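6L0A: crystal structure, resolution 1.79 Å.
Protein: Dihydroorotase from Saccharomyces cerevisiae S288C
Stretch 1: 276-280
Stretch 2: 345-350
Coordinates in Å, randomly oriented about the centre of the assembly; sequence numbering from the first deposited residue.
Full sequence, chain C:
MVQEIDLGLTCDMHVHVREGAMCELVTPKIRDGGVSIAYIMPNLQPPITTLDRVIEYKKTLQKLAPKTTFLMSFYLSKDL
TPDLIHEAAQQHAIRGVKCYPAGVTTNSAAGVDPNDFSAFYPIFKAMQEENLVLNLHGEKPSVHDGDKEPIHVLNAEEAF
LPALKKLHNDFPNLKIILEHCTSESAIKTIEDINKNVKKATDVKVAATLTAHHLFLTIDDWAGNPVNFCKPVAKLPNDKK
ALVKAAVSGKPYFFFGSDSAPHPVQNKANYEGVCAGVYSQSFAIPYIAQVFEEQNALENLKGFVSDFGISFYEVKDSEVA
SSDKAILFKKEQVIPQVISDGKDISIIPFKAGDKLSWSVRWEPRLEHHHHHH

Stretch 1 276-280: GVYSQ
Stretch 2, residues 345-350: SIIPFK

A single water bridges the two backbones where these stretches of dihydroorotase meet: it accepts from Y278 N (3.0 Å to the water oxygen) and donates to I347 O (2.8 Å). Y278 also accepts directly: F349 N donates to Y278 O, 2.9 Å and nearly straight at 165°. V277 (phi/psi -112/137), Y278 (-97/109) and I346 to F349 (P348 -76/157, F349 -56/134) are extended; S279 (-121/1) turns out of that path. Residue numbers rise together at the paired positions, Y278 CA 5.2 Å from P348 CA and S279 CA 5.5 Å from F349 CA, but the chains meet briefly and diverge on both sides. P348 has no amide hydrogen to offer; the amide reaching Y278 O is that of F349.

Apolar side chains close the contact. The CA-to-CB bond of Y278 (chi1 t, chi2 75°) points toward stretch 2, and Y278 buries the largest area; its CB meets I346 CG2 (isoleucine m,t) at 3.6 Å, its CD2 lies 4.2 Å from P348 CB, and P348 CA sits at the Y278 ring edge, near that ring's plane. The ring can be buried because Y278 OH is hydrogen-bonded just outside the stretches; V277, I346 and P348 bring no polar side-chain groups to satisfy. V277, chi1 t, sets CG1 3.6 Å from F349 CB; F349, also t with chi2 54°, starts toward stretch 1, but its ring leads away. The CA-to-CB bond of I347 points away, and its carbonyl takes the water's hydrogen bond. At G276, 147/140 would jam a CB against the preceding carbonyl, so glycine fits.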

# COMPACT_ATOMS: atom_id res chain seq x y z
N GLY C 276 -9.40 -6.02 4.80
CA GLY C 276 -10.67 -5.68 5.41
C GLY C 276 -10.58 -4.69 6.55
O GLY C 276 -9.67 -4.75 7.39
N VAL C 277 -11.55 -3.77 6.59
CA VAL C 277 -11.67 -2.77 7.64
C VAL C 277 -12.92 -3.10 8.44
O VAL C 277 -13.96 -3.42 7.85
CB VAL C 277 -11.74 -1.35 7.05
CG1 VAL C 277 -12.12 -0.31 8.13
CG2 VAL C 277 -10.40 -0.98 6.36
N TYR C 278 -12.83 -3.02 9.77
CA TYR C 278 -13.96 -3.30 10.65
C TYR C 278 -14.64 -1.99 11.05
O TYR C 278 -14.11 -1.23 11.87
CB TYR C 278 -13.54 -4.07 11.89
CG TYR C 278 -14.72 -4.23 12.83
CD1 TYR C 278 -15.73 -5.14 12.54
CD2 TYR C 278 -14.86 -3.42 13.95
CE1 TYR C 278 -16.84 -5.27 13.38
CE2 TYR C 278 -15.98 -3.54 14.80
CZ TYR C 278 -16.97 -4.47 14.49
OH TYR C 278 -18.07 -4.59 15.33
N SER C 279 -15.84 -1.76 10.51
CA SER C 279 -16.55 -0.52 10.77
C SER C 279 -17.91 -0.72 11.43
O SER C 279 -18.61 0.27 11.67
CB SER C 279 -16.74 0.27 9.46
OG SER C 279 -17.42 -0.51 8.49
N GLN C 280 -18.31 -1.96 11.73
CA GLN C 280 -19.70 -2.20 12.13
C GLN C 280 -20.06 -1.46 13.41
O GLN C 280 -21.15 -0.88 13.51
CB GLN C 280 -19.96 -3.69 12.32
CG GLN C 280 -21.41 -4.08 12.09
CD GLN C 280 -21.76 -4.03 10.61
OE1 GLN C 280 -21.29 -4.85 9.83
NE2 GLN C 280 -22.57 -3.05 10.21
N SER C 345 -9.66 -10.09 19.46
CA SER C 345 -9.57 -8.64 19.51
C SER C 345 -9.56 -8.11 18.08
O SER C 345 -8.82 -8.61 17.24
CB SER C 345 -8.30 -8.18 20.24
OG SER C 345 -8.24 -8.76 21.53
N ILE C 346 -10.38 -7.09 17.82
CA ILE C 346 -10.45 -6.44 16.51
C ILE C 346 -10.06 -4.98 16.69
O ILE C 346 -10.52 -4.32 17.64
CB ILE C 346 -11.86 -6.53 15.90
CG1 ILE C 346 -12.31 -7.97 15.75
CG2 ILE C 346 -11.92 -5.78 14.56
CD1 ILE C 346 -13.83 -8.09 15.74
N ILE C 347 -9.25 -4.47 15.78
CA ILE C 347 -8.93 -3.04 15.73
C ILE C 347 -10.01 -2.36 14.89
O ILE C 347 -10.09 -2.62 13.68
CB ILE C 347 -7.53 -2.79 15.15
CG1 ILE C 347 -6.52 -3.78 15.77
CG2 ILE C 347 -7.12 -1.37 15.41
CD1 ILE C 347 -6.30 -3.56 17.27
N PRO C 348 -10.84 -1.50 15.48
CA PRO C 348 -11.87 -0.82 14.69
C PRO C 348 -11.30 0.30 13.84
O PRO C 348 -10.22 0.85 14.11
CB PRO C 348 -12.81 -0.26 15.77
CG PRO C 348 -11.85 0.04 16.93
CD PRO C 348 -10.85 -1.08 16.90
N PHE C 349 -12.05 0.63 12.79
CA PHE C 349 -11.71 1.76 11.95
C PHE C 349 -11.60 3.04 12.78
O PHE C 349 -12.45 3.32 13.63
CB PHE C 349 -12.79 1.92 10.87
CG PHE C 349 -12.54 3.04 9.91
CD1 PHE C 349 -11.35 3.11 9.22
CD2 PHE C 349 -13.51 4.01 9.70
CE1 PHE C 349 -11.12 4.14 8.34
CE2 PHE C 349 -13.30 5.03 8.82
CZ PHE C 349 -12.10 5.10 8.13
N LYS C 350 -10.53 3.80 12.54
CA LYS C 350 -10.31 5.11 13.16
C LYS C 350 -10.20 5.00 14.68
O LYS C 350 -10.60 5.92 15.40
CB LYS C 350 -11.41 6.10 12.78
CG LYS C 350 -11.23 6.73 11.40
CD LYS C 350 -12.42 7.56 10.99
CE LYS C 350 -12.69 8.69 11.99
NZ LYS C 350 -11.70 9.80 11.87
O HOH W 1 -10.42 -1.85 11.03